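Local coordinates for protein transcriptional regulator (Bacillus subtilis, PDB 1VI0) that represses transcription of genes for fatty acid transport and beta-oxidation, its DNA binding being inhibited by long-chain fatty acyl-CoA, at residues E19-A22 against Q28-V31; D54-L59 against L108-S113; K82-L87 against D133-E138; K126-I131 against M157-I162. All blocks are in the same frame, centred on the assembly; numbering follows the deposited sequence. Where two conformers were deposited one is given.

From the N terminus, interaction 1 closes first: five residues separate 19-22 from 28-31, where the loop after helix 9-24 folds back on it at the entry to the helix-turn-helix. Interaction 2 then ties helix 52-75 to the region at the end of helix 100-109, closing a loop of 48 residues, and touches interaction 1 through I21. Interaction 3 opens inside that loop and closes beyond it, so the two cross; it pairs helices 81-97 and 115-141. Interaction 4 in turn crosses interaction 3, sharing helix 115-141 and joining it to helix 151-171. Interactions 2 and 4, in series along the chain, both touch the bound dodecyl-CoA, while interactions 3 and 4 meet through I158.

Interaction 1 of 4, residues E19-A22 against Q28-V31; sequences EVIA and QSQV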
# COMPACT_ATOMS: atom_id res chain seq x y z
N GLU A 19 16.73 -12.27 -4.49
CA GLU A 19 16.32 -13.65 -4.50
C GLU A 19 16.06 -14.22 -3.13
O GLU A 19 15.00 -14.78 -2.84
CB GLU A 19 17.41 -14.47 -5.21
CG GLU A 19 16.80 -15.81 -5.66
CD GLU A 19 17.56 -16.97 -5.08
OE1 GLU A 19 17.69 -17.06 -3.83
OE2 GLU A 19 18.03 -17.80 -5.89
N VAL A 20 17.05 -14.07 -2.23
CA VAL A 20 16.94 -14.61 -0.89
C VAL A 20 15.81 -13.98 -0.12
O VAL A 20 15.00 -14.67 0.50
CB VAL A 20 18.28 -14.47 -0.13
CG1 VAL A 20 18.11 -14.88 1.31
CG2 VAL A 20 19.39 -15.24 -0.83
N ILE A 21 15.72 -12.65 -0.19
CA ILE A 21 14.66 -11.90 0.53
C ILE A 21 13.29 -12.28 -0.03
O ILE A 21 12.32 -12.49 0.72
CB ILE A 21 14.91 -10.41 0.44
CG1 ILE A 21 16.14 -9.95 1.26
CG2 ILE A 21 13.71 -9.59 0.81
CD1 ILE A 21 16.72 -8.66 0.71
N ALA A 22 13.17 -12.51 -1.33
CA ALA A 22 11.90 -12.87 -1.94
C ALA A 22 11.50 -14.29 -1.47
O ALA A 22 10.39 -14.50 -1.04
CB ALA A 22 12.01 -12.86 -3.46
N GLN A 28 14.16 -13.45 7.64
CA GLN A 28 14.93 -14.68 7.56
C GLN A 28 16.05 -14.63 6.53
O GLN A 28 16.62 -15.66 6.18
CB GLN A 28 13.97 -15.84 7.21
CG GLN A 28 12.70 -15.80 8.07
N SER A 29 16.39 -13.48 6.01
CA SER A 29 17.42 -13.24 5.05
C SER A 29 18.72 -12.69 5.65
O SER A 29 19.17 -11.57 5.35
CB SER A 29 16.91 -12.24 3.98
OG SER A 29 15.74 -12.75 3.38
N GLN A 30 19.44 -13.51 6.42
CA GLN A 30 20.68 -13.05 7.00
C GLN A 30 21.83 -12.99 6.01
O GLN A 30 21.88 -13.68 5.00
CB GLN A 30 21.09 -13.93 8.22
CG GLN A 30 22.15 -13.23 9.08
CD GLN A 30 21.73 -11.82 9.46
OE1 GLN A 30 22.47 -10.85 9.29
NE2 GLN A 30 20.49 -11.71 9.97
N VAL A 31 22.82 -12.15 6.33
CA VAL A 31 24.01 -11.98 5.52
C VAL A 31 24.62 -13.28 5.07
O VAL A 31 24.90 -13.48 3.87
CB VAL A 31 25.01 -11.10 6.31
CG1 VAL A 31 26.31 -10.89 5.55
CG2 VAL A 31 24.36 -9.73 6.58
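S29 packs against V20 and I21 where the chain enters the predicted helix-turn-helix of this TetR-family repressor. Helix 9-24 supplies V20 and I21; S29 sits in the loop that leads to helix 31-38, the first helix of the DNA-binding motif. The tight part is small and buried. S29 OG lies 3.2 Å from I21 CA, almost on the helix backbone, and S29 CB comes within 3.6 Å of I21 CG1. V20 adds its CG1 branch, 3.9 Å from S29 CB, so the serine is flanked by one methyl of the valine and the first methylene of the isoleucine. With OG beside its own backbone N (chi1 -58°), the hydroxyl faces the helix, where it is hydrogen-bonded to the carbonyl oxygen of G25 near the end of helix 9-24. A polar atom buried among aliphatic groups is thereby satisfied. I21 CD1 goes on to L59, and its CG2 branch packs on E109, which links this corner to the helices behind it.

The other side is looser. Q28 is partly exposed and modelled only as far as CG; Q30 is exposed, and its side chain leaves the backbone away from helix 9-24. Q30 holds the N-cap position of helix 31-38, and its side chain curls back on the helix start: V31 N makes a weak hydrogen bond to Q30 OE1, 3.3 Å long but nearly straight at 168°.

Interaction 2 of 4, residues D54-L59 against L108-S113; sequences DILISL and LELRQS. With DCC (dodecyl-coa), chain C.
L56 is the residue through which helix 52-75 meets L110 and Q112, in the turn that follows helix 100-109. Starting at D54, the helix is held by its own bonds: the carbonyl oxygen of D54 accepts from both S58 N and S58 OG, which reach it from opposite faces, while D54 OD2 turns back to the backbone of K50. I55 packs instead on A17 of helix 9-24. L56 then does the work. Its CG is anti to the backbone N (chi1 -176°), and the side chain runs past L110 in the opposite direction, with L56 CG 3.7 Å and L56 CD1 3.9 Å from L110 CD2. The other methyl, L56 CD2, lies 4.1 Å from Q112 CG. The glutamine bends back over the turn, and its NE2 gives a straight 2.8 Å bond to E109 O. That oxygen lies in the Q112 amide plane, though NE2 is tilted 24° from the carbonyl plane; the bond helps hold the turn against which L56 packs. Beyond S58, L59 faces the same way but lies further off, on V105 and V18.

R111, the centre of an inverse gamma turn, points to the other side. One face of its guanidinium lies under the thioester of dodecyl-CoA, with R111 CD 3.0 Å from OA1, and D163 pairs with its NH1. The contact with helix 52-75 is thus essentially apolar, while R111, the residue after L110, lies against the ligand's thioester; such a join is consistent with acyl-CoA acting on DNA binding through this turn.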
# COMPACT_ATOMS: atom_id res chain seq x y z
N ASP A 54 21.07 -2.34 5.58
CA ASP A 54 21.77 -1.61 4.55
C ASP A 54 21.63 -2.24 3.15
O ASP A 54 21.44 -1.52 2.17
CB ASP A 54 23.24 -1.44 4.91
CG ASP A 54 23.98 -0.45 4.07
OD1 ASP A 54 23.37 0.54 3.58
OD2 ASP A 54 25.16 -0.68 3.77
N ILE A 55 21.64 -3.55 3.08
CA ILE A 55 21.42 -4.27 1.83
C ILE A 55 19.98 -4.03 1.33
O ILE A 55 19.85 -3.63 0.16
CB ILE A 55 21.67 -5.76 1.94
CG1 ILE A 55 23.16 -6.05 2.30
CG2 ILE A 55 21.35 -6.49 0.64
CD1 ILE A 55 23.33 -7.52 2.74
N LEU A 56 19.01 -4.09 2.18
CA LEU A 56 17.60 -3.86 1.75
C LEU A 56 17.42 -2.46 1.19
O LEU A 56 16.84 -2.17 0.13
CB LEU A 56 16.66 -4.05 2.92
CG LEU A 56 15.15 -3.92 2.55
CD1 LEU A 56 14.74 -5.12 1.71
CD2 LEU A 56 14.37 -3.88 3.87
N ILE A 57 17.85 -1.49 2.00
CA ILE A 57 17.78 -0.08 1.59
C ILE A 57 18.56 0.19 0.32
O ILE A 57 18.03 0.84 -0.61
CB ILE A 57 18.31 0.79 2.76
CG1 ILE A 57 17.37 0.65 3.95
CG2 ILE A 57 18.48 2.24 2.31
CD1 ILE A 57 18.03 1.06 5.27
N SER A 58 19.76 -0.35 0.14
CA SER A 58 20.60 -0.15 -1.02
C SER A 58 20.03 -0.83 -2.27
O SER A 58 20.07 -0.29 -3.36
CB SER A 58 22.03 -0.66 -0.77
OG SER A 58 22.67 0.16 0.23
N LEU A 59 19.40 -1.97 -2.04
CA LEU A 59 18.76 -2.69 -3.20
C LEU A 59 17.64 -1.81 -3.71
O LEU A 59 17.53 -1.57 -4.94
CB LEU A 59 18.31 -4.00 -2.66
CG LEU A 59 17.24 -4.89 -3.20
CD1 LEU A 59 17.19 -6.17 -2.33
CD2 LEU A 59 15.85 -4.29 -3.33
N LEU A 108 5.93 -6.70 -0.86
CA LEU A 108 5.86 -7.32 0.45
C LEU A 108 7.07 -7.02 1.31
O LEU A 108 6.89 -6.38 2.37
CB LEU A 108 5.73 -8.85 0.32
CG LEU A 108 4.37 -9.51 0.42
CD1 LEU A 108 3.19 -8.59 0.26
CD2 LEU A 108 4.27 -10.69 -0.58
N GLU A 109 8.27 -7.41 0.88
CA GLU A 109 9.45 -7.31 1.75
C GLU A 109 9.95 -5.95 2.11
O GLU A 109 10.54 -5.74 3.19
CB GLU A 109 10.55 -8.23 1.21
CG GLU A 109 10.05 -9.68 1.05
CD GLU A 109 9.58 -10.30 2.34
OE1 GLU A 109 9.99 -9.86 3.46
OE2 GLU A 109 8.77 -11.24 2.27
N LEU A 110 9.84 -4.93 1.28
CA LEU A 110 10.25 -3.59 1.59
C LEU A 110 9.26 -2.88 2.49
O LEU A 110 9.57 -1.76 2.96
CB LEU A 110 10.42 -2.79 0.29
CG LEU A 110 11.81 -2.75 -0.31
CD1 LEU A 110 11.79 -2.29 -1.77
CD2 LEU A 110 12.77 -1.93 0.51
N ARG A 111 8.11 -3.44 2.81
CA ARG A 111 7.05 -2.80 3.57
C ARG A 111 7.22 -3.02 5.08
O ARG A 111 6.33 -3.57 5.74
CB ARG A 111 5.67 -3.35 3.13
CG ARG A 111 5.49 -3.46 1.62
CD ARG A 111 4.72 -2.33 0.98
NE ARG A 111 4.97 -2.22 -0.45
CZ ARG A 111 4.20 -1.67 -1.37
NH1 ARG A 111 3.03 -1.12 -1.03
NH2 ARG A 111 4.59 -1.63 -2.64
N GLN A 112 8.42 -2.70 5.54
CA GLN A 112 8.79 -2.89 6.95
C GLN A 112 7.99 -1.88 7.77
O GLN A 112 7.78 -0.76 7.30
CB GLN A 112 10.29 -2.74 7.10
CG GLN A 112 11.09 -3.81 6.33
CD GLN A 112 10.78 -5.21 6.83
OE1 GLN A 112 10.71 -5.47 8.04
NE2 GLN A 112 10.55 -6.15 5.92
N SER A 113 7.48 -2.32 8.93
CA SER A 113 6.66 -1.46 9.76
C SER A 113 7.49 -0.80 10.84
O SER A 113 7.08 0.20 11.45
CB SER A 113 5.49 -2.23 10.37
OG SER A 113 6.01 -3.24 11.23
C2 DCC C . -2.17 17.62 3.00
C4 DCC C . -0.19 16.55 3.00
C5 DCC C . -0.62 15.59 2.12
C6 DCC C . -1.97 15.69 1.73
C8 DCC C . 1.41 15.15 2.54
C10 DCC C . 10.43 0.73 -8.27
C11 DCC C . 11.35 -0.44 -8.65
C12 DCC C . 12.55 -0.60 -7.71
N9 DCC C . 1.11 16.26 3.29
N7 DCC C . 0.39 14.69 1.85
N3 DCC C . -0.90 17.60 3.46
N1 DCC C . -2.72 16.74 2.13
N6 DCC C . -2.52 14.79 0.91
C1' DCC C . 2.03 17.13 4.11
C2' DCC C . 3.02 16.33 4.99
O2' DCC C . 2.41 16.28 6.32
C3' DCC C . 4.22 17.33 5.07
O3' DCC C . 3.81 18.47 5.90
C4' DCC C . 4.23 17.83 3.57
O4' DCC C . 2.88 17.75 3.13
C5' DCC C . 5.22 17.03 2.74
O5' DCC C . 5.05 15.59 2.87
P1 DCC C . 5.01 14.61 1.62
O11 DCC C . 4.87 13.25 2.11
O12 DCC C . 3.95 15.16 0.60
O6 DCC C . 6.36 14.85 0.88
P2 DCC C . 7.58 14.30 1.59
O21 DCC C . 8.68 14.32 0.55
O22 DCC C . 7.76 15.00 2.87
O7 DCC C . 7.37 12.73 1.94
CPA DCC C . 7.65 11.74 0.86
CPB DCC C . 7.38 10.30 1.38
CP8 DCC C . 6.04 10.28 2.15
CP7 DCC C . 8.50 9.97 2.36
CP9 DCC C . 7.47 9.27 0.32
OP3 DCC C . 5.01 10.84 1.41
CP6 DCC C . 5.65 8.89 2.62
OP2 DCC C . 6.34 8.31 3.44
NP2 DCC C . 4.54 8.45 2.10
CP5 DCC C . 4.03 7.06 2.44
CP4 DCC C . 4.50 6.17 1.22
CP3 DCC C . 4.25 4.68 1.53
OP1 DCC C . 4.78 4.16 2.51
NP1 DCC C . 3.43 4.07 0.73
CP2 DCC C . 3.01 2.66 0.83
CP1 DCC C . 3.60 2.04 -0.40
S DCC C . 5.34 2.37 -0.76
P3 DCC C . 4.66 19.25 7.02
O31 DCC C . 5.45 18.27 7.76
O32 DCC C . 5.53 20.23 6.35
O33 DCC C . 3.58 19.91 7.83
CA1 DCC C . 6.15 1.12 0.26
CA2 DCC C . 7.61 0.82 -0.19
OA1 DCC C . 5.57 0.53 1.15
CA3 DCC C . 7.67 -0.13 -1.40
CA4 DCC C . 8.36 0.32 -2.64
CA5 DCC C . 7.43 0.71 -3.77
CA6 DCC C . 7.93 0.34 -5.15
CA7 DCC C . 8.37 1.49 -6.02
CA8 DCC C . 8.13 1.41 -7.48
CA9 DCC C . 8.93 0.36 -8.26

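Interaction 3 of 4, residues K82-L87 against D133-E138; sequences KEKLAL and DGILTE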
# COMPACT_ATOMS: atom_id res chain seq x y z
N LYS A 82 -1.12 13.04 -19.89
CA LYS A 82 -1.67 11.68 -20.06
C LYS A 82 -0.66 10.77 -20.73
O LYS A 82 -0.47 9.66 -20.25
CB LYS A 82 -2.99 11.74 -20.82
CG LYS A 82 -3.58 10.37 -21.19
CD LYS A 82 -4.95 10.53 -21.90
CE LYS A 82 -5.48 9.10 -22.14
NZ LYS A 82 -6.74 9.15 -22.93
N GLU A 83 0.06 11.23 -21.76
CA GLU A 83 1.11 10.44 -22.40
C GLU A 83 2.24 10.09 -21.47
O GLU A 83 2.74 8.93 -21.39
CB GLU A 83 1.65 11.25 -23.62
CG GLU A 83 0.69 11.21 -24.78
CD GLU A 83 0.97 12.26 -25.86
OE1 GLU A 83 1.66 13.25 -25.62
OE2 GLU A 83 0.42 12.05 -26.97
N LYS A 84 2.69 11.06 -20.66
CA LYS A 84 3.71 10.72 -19.65
C LYS A 84 3.23 9.70 -18.64
O LYS A 84 3.98 8.78 -18.31
CB LYS A 84 4.17 12.01 -18.96
CG LYS A 84 4.81 13.00 -19.95
CD LYS A 84 5.11 14.30 -19.17
CE LYS A 84 5.39 15.47 -20.08
NZ LYS A 84 6.62 15.30 -20.88
N LEU A 85 2.01 9.82 -18.13
CA LEU A 85 1.50 8.84 -17.13
C LEU A 85 1.35 7.48 -17.75
O LEU A 85 1.67 6.47 -17.14
CB LEU A 85 0.15 9.39 -16.63
CG LEU A 85 0.29 10.60 -15.69
CD1 LEU A 85 -1.10 11.00 -15.20
CD2 LEU A 85 1.14 10.16 -14.48
N ALA A 86 0.94 7.49 -19.05
CA ALA A 86 0.87 6.18 -19.72
C ALA A 86 2.20 5.45 -19.71
O ALA A 86 2.25 4.21 -19.44
CB ALA A 86 0.36 6.37 -21.14
N LEU A 87 3.27 6.15 -19.91
CA LEU A 87 4.63 5.62 -19.90
C LEU A 87 5.01 5.17 -18.49
O LEU A 87 5.50 4.02 -18.33
CB LEU A 87 5.60 6.62 -20.49
CG LEU A 87 6.88 5.98 -21.07
CD1 LEU A 87 6.53 4.71 -21.84
CD2 LEU A 87 7.52 6.99 -22.01
N ASP A 133 4.68 14.51 -9.54
CA ASP A 133 4.28 15.88 -9.24
C ASP A 133 4.59 16.81 -10.45
O ASP A 133 3.72 17.66 -10.75
CB ASP A 133 5.11 16.41 -8.06
CG ASP A 133 4.61 15.89 -6.73
OD1 ASP A 133 3.78 14.96 -6.67
OD2 ASP A 133 5.05 16.42 -5.66
N GLY A 134 5.70 16.63 -11.07
CA GLY A 134 6.13 17.44 -12.26
C GLY A 134 5.16 17.15 -13.41
O GLY A 134 4.79 18.02 -14.20
N ILE A 135 4.81 15.89 -13.66
CA ILE A 135 3.81 15.63 -14.73
C ILE A 135 2.54 16.41 -14.49
O ILE A 135 1.96 17.08 -15.34
CB ILE A 135 3.52 14.11 -14.82
CG1 ILE A 135 4.73 13.33 -15.31
CG2 ILE A 135 2.27 13.90 -15.67
CD1 ILE A 135 4.60 11.82 -15.09
N LEU A 136 2.02 16.44 -13.25
CA LEU A 136 0.81 17.12 -12.86
C LEU A 136 0.96 18.66 -13.02
O LEU A 136 0.08 19.30 -13.53
CB LEU A 136 0.46 16.76 -11.41
CG LEU A 136 -0.03 15.30 -11.22
CD1 LEU A 136 -0.14 14.91 -9.75
CD2 LEU A 136 -1.35 15.17 -11.98
N THR A 137 2.07 19.19 -12.50
CA THR A 137 2.23 20.68 -12.55
C THR A 137 2.46 21.18 -13.97
O THR A 137 1.98 22.25 -14.31
CB THR A 137 3.28 21.20 -11.57
OG1 THR A 137 4.54 20.61 -11.81
CG2 THR A 137 2.81 20.94 -10.13
N GLU A 138 3.11 20.36 -14.77
CA GLU A 138 3.25 20.74 -16.21
C GLU A 138 1.85 20.74 -16.81
O GLU A 138 1.45 21.59 -17.58
CB GLU A 138 4.07 19.65 -16.89
CG GLU A 138 5.55 19.73 -16.68
CD GLU A 138 6.30 18.50 -17.14
OE1 GLU A 138 5.68 17.65 -17.82
OE2 GLU A 138 7.50 18.36 -16.82
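I135 wedges its branched side chain between K84 and L85. Its CG1 lies beside the backbone N (chi1 -67°), which sends the CG1-CD1 arm along the lysine stem: I135 CD1 is 3.9 Å from K84 CB, and the two side chains run past each other in opposite directions. The CG2 methyl, anti to the backbone N, goes to the leucine, which the end of the CD1 arm also touches, with I135 CG2 3.8 Å from L85 CG. L85 was built in two conformers, so its reach toward I135 is less sure than that of K84.

Here two long helices of the all-helical C-terminal ligand-binding domain, 81-97 and 115-141, lie side by side and almost antiparallel: the short segments are inclined at 164°, with axes 10.0 Å apart. L85 also packs on I193 of the second subunit.

At the exposed border the lysine crosses E138 at about a right angle. K84 is extended until its last bond, where it bends (chi4 -65°) and turns NZ to the carbonyl oxygens of I75 and K78. With NZ turned away, E138, extended beyond CG and also touching a crystal neighbour, meets the stem more closely than the charge: K84 CE is 3.2 Å from E138 OE1, whereas NZ keeps only a long salt bridge of 4.0 Å to that oxygen.

Interaction 4 of 4, residues K126-I131 against M157-I162; sequences KGYLNI and MIFGTI. With DCC (dodecyl-coa), chain C.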
# COMPACT_ATOMS: atom_id res chain seq x y z
N LYS A 126 10.61 9.19 -2.82
CA LYS A 126 10.49 10.59 -3.16
C LYS A 126 10.87 10.94 -4.59
O LYS A 126 10.10 11.73 -5.16
CB LYS A 126 11.23 11.50 -2.14
CG LYS A 126 10.59 11.39 -0.76
CD LYS A 126 11.02 12.45 0.22
CE LYS A 126 10.93 11.99 1.65
NZ LYS A 126 10.06 12.81 2.53
N GLY A 127 11.91 10.37 -5.16
CA GLY A 127 12.33 10.66 -6.54
C GLY A 127 11.20 10.34 -7.52
O GLY A 127 10.93 11.07 -8.45
N TYR A 128 10.58 9.18 -7.32
CA TYR A 128 9.44 8.81 -8.22
C TYR A 128 8.27 9.73 -7.99
O TYR A 128 7.63 10.15 -8.99
CB TYR A 128 9.17 7.36 -7.94
CG TYR A 128 8.13 6.64 -8.72
CD1 TYR A 128 8.07 6.75 -10.13
CD2 TYR A 128 7.26 5.80 -8.11
CE1 TYR A 128 7.11 6.04 -10.83
CE2 TYR A 128 6.31 5.08 -8.80
CZ TYR A 128 6.26 5.18 -10.15
OH TYR A 128 5.25 4.55 -10.84
N LEU A 129 7.85 9.96 -6.77
CA LEU A 129 6.72 10.86 -6.50
C LEU A 129 6.97 12.23 -7.12
O LEU A 129 6.05 12.89 -7.59
CB LEU A 129 6.43 10.92 -5.02
CG LEU A 129 6.20 9.53 -4.36
CD1 LEU A 129 5.96 9.72 -2.86
CD2 LEU A 129 5.03 8.82 -5.00
N ASN A 130 8.23 12.69 -7.06
CA ASN A 130 8.61 13.97 -7.66
C ASN A 130 8.28 13.95 -9.19
O ASN A 130 7.84 14.96 -9.67
CB ASN A 130 10.09 14.26 -7.52
CG ASN A 130 10.54 14.74 -6.18
OD1 ASN A 130 11.76 14.68 -5.88
ND2 ASN A 130 9.64 15.20 -5.35
N ILE A 131 8.53 12.82 -9.84
CA ILE A 131 8.21 12.70 -11.29
C ILE A 131 6.73 12.87 -11.50
O ILE A 131 6.31 13.68 -12.40
CB ILE A 131 8.74 11.38 -11.85
CG1 ILE A 131 10.27 11.46 -11.95
CG2 ILE A 131 8.12 11.12 -13.23
CD1 ILE A 131 10.88 10.12 -12.31
N MSE A 157 -3.11 9.39 -5.21
CA MSE A 157 -4.07 8.56 -6.00
C MSE A 157 -3.32 7.82 -7.09
O MSE A 157 -3.53 6.56 -7.27
CB MSE A 157 -5.18 9.42 -6.58
CG MSE A 157 -6.20 8.70 -7.41
SE MSE A 157 -7.73 9.45 -8.24
CE MSE A 157 -7.00 10.64 -9.54
N ILE A 158 -2.48 8.47 -7.87
CA ILE A 158 -1.79 7.81 -8.98
C ILE A 158 -0.91 6.69 -8.52
O ILE A 158 -0.97 5.53 -8.92
CB ILE A 158 -0.99 8.82 -9.85
CG1 ILE A 158 -2.00 9.79 -10.47
CG2 ILE A 158 -0.14 8.10 -10.85
CD1 ILE A 158 -1.32 10.98 -11.13
N PHE A 159 -0.04 7.03 -7.53
CA PHE A 159 0.86 6.01 -7.03
C PHE A 159 0.10 4.92 -6.26
O PHE A 159 0.41 3.74 -6.58
CB PHE A 159 1.93 6.64 -6.13
CG PHE A 159 2.84 5.63 -5.54
CD1 PHE A 159 3.81 4.99 -6.27
CD2 PHE A 159 2.61 5.20 -4.21
CE1 PHE A 159 4.63 4.03 -5.71
CE2 PHE A 159 3.42 4.23 -3.66
CZ PHE A 159 4.40 3.62 -4.41
N GLY A 160 -0.93 5.25 -5.50
CA GLY A 160 -1.63 4.16 -4.72
C GLY A 160 -2.39 3.24 -5.70
O GLY A 160 -2.40 2.03 -5.41
N THR A 161 -2.94 3.79 -6.76
CA THR A 161 -3.68 2.98 -7.76
C THR A 161 -2.71 2.05 -8.49
O THR A 161 -2.89 0.84 -8.52
CB THR A 161 -4.39 3.93 -8.74
OG1 THR A 161 -5.43 4.63 -8.04
CG2 THR A 161 -4.97 3.18 -9.94
N ILE A 162 -1.56 2.55 -8.94
CA ILE A 162 -0.55 1.76 -9.58
C ILE A 162 -0.06 0.62 -8.70
O ILE A 162 -0.10 -0.61 -8.94
CB ILE A 162 0.64 2.61 -10.06
CG1 ILE A 162 0.20 3.65 -11.13
CG2 ILE A 162 1.71 1.69 -10.65
CD1 ILE A 162 1.32 4.66 -11.48
C2 DCC C . -2.17 17.62 3.00
C4 DCC C . -0.19 16.55 3.00
C5 DCC C . -0.62 15.59 2.12
C6 DCC C . -1.97 15.69 1.73
C8 DCC C . 1.41 15.15 2.54
C10 DCC C . 10.43 0.73 -8.27
C11 DCC C . 11.35 -0.44 -8.65
C12 DCC C . 12.55 -0.60 -7.71
N9 DCC C . 1.11 16.26 3.29
N7 DCC C . 0.39 14.69 1.85
N3 DCC C . -0.90 17.60 3.46
N1 DCC C . -2.72 16.74 2.13
N6 DCC C . -2.52 14.79 0.91
C1' DCC C . 2.03 17.13 4.11
C2' DCC C . 3.02 16.33 4.99
O2' DCC C . 2.41 16.28 6.32
C3' DCC C . 4.22 17.33 5.07
O3' DCC C . 3.81 18.47 5.90
C4' DCC C . 4.23 17.83 3.57
O4' DCC C . 2.88 17.75 3.13
C5' DCC C . 5.22 17.03 2.74
O5' DCC C . 5.05 15.59 2.87
P1 DCC C . 5.01 14.61 1.62
O11 DCC C . 4.87 13.25 2.11
O12 DCC C . 3.95 15.16 0.60
O6 DCC C . 6.36 14.85 0.88
P2 DCC C . 7.58 14.30 1.59
O21 DCC C . 8.68 14.32 0.55
O22 DCC C . 7.76 15.00 2.87
O7 DCC C . 7.37 12.73 1.94
CPA DCC C . 7.65 11.74 0.86
CPB DCC C . 7.38 10.30 1.38
CP8 DCC C . 6.04 10.28 2.15
CP7 DCC C . 8.50 9.97 2.36
CP9 DCC C . 7.47 9.27 0.32
OP3 DCC C . 5.01 10.84 1.41
CP6 DCC C . 5.65 8.89 2.62
OP2 DCC C . 6.34 8.31 3.44
NP2 DCC C . 4.54 8.45 2.10
CP5 DCC C . 4.03 7.06 2.44
CP4 DCC C . 4.50 6.17 1.22
CP3 DCC C . 4.25 4.68 1.53
OP1 DCC C . 4.78 4.16 2.51
NP1 DCC C . 3.43 4.07 0.73
CP2 DCC C . 3.01 2.66 0.83
CP1 DCC C . 3.60 2.04 -0.40
S DCC C . 5.34 2.37 -0.76
P3 DCC C . 4.66 19.25 7.02
O31 DCC C . 5.45 18.27 7.76
O32 DCC C . 5.53 20.23 6.35
O33 DCC C . 3.58 19.91 7.83
CA1 DCC C . 6.15 1.12 0.26
CA2 DCC C . 7.61 0.82 -0.19
OA1 DCC C . 5.57 0.53 1.15
CA3 DCC C . 7.67 -0.13 -1.40
CA4 DCC C . 8.36 0.32 -2.64
CA5 DCC C . 7.43 0.71 -3.77
CA6 DCC C . 7.93 0.34 -5.15
CA7 DCC C . 8.37 1.49 -6.02
CA8 DCC C . 8.13 1.41 -7.48
CA9 DCC C . 8.93 0.36 -8.26
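The acyl-CoA pocket of the C-terminal domain is lined here by L129 and F159, with Y128 beside them, where helix 115-141 passes helix 151-171. The short axes come no closer than 11.0 Å and are inclined at 118°, so large side chains have to bridge the gap. Y128 and F159 meet rim to rim, their planes at 82° and neither ring over the face of the other; Y128 CE2 is 3.6 Å from F159 CD1. CG anti to the backbone N in both sends the rings toward each other's helix, with chi1 of 178° in F159. L129 uses its two methyls separately: L129 CD2 sits 3.9 Å from F159 CG, while L129 CD1 touches the pantetheine methyl CP9 of dodecyl-CoA at 3.5 Å.

The far edge of the phenylalanine serves the ligand as well. F159 CE2 lies 3.9 Å from CP1, the carbon next to the ligand sulfur, and that carbon is nearly in the ring plane. Y128 also lies against the acyl chain, near CA8. Its hydroxyl is hydrogen-bonded to H92 ND1, which satisfies a buried oxygen that is 4.0 Å from I162 CD1, and F67 stacks edge-to-face with its ring. Three residues before L129, K126 runs beside the pyrophosphate, but NZ and P2 are modelled too close for its exact placing to be trusted.

The chemistry therefore changes along the ligand: an aliphatic and aromatic wall beside the pantetheine arm and acyl chain and, if K126 is rightly placed, a probably cationic lysine by the phosphates, consistent with a ligand that has one greasy and one charged end.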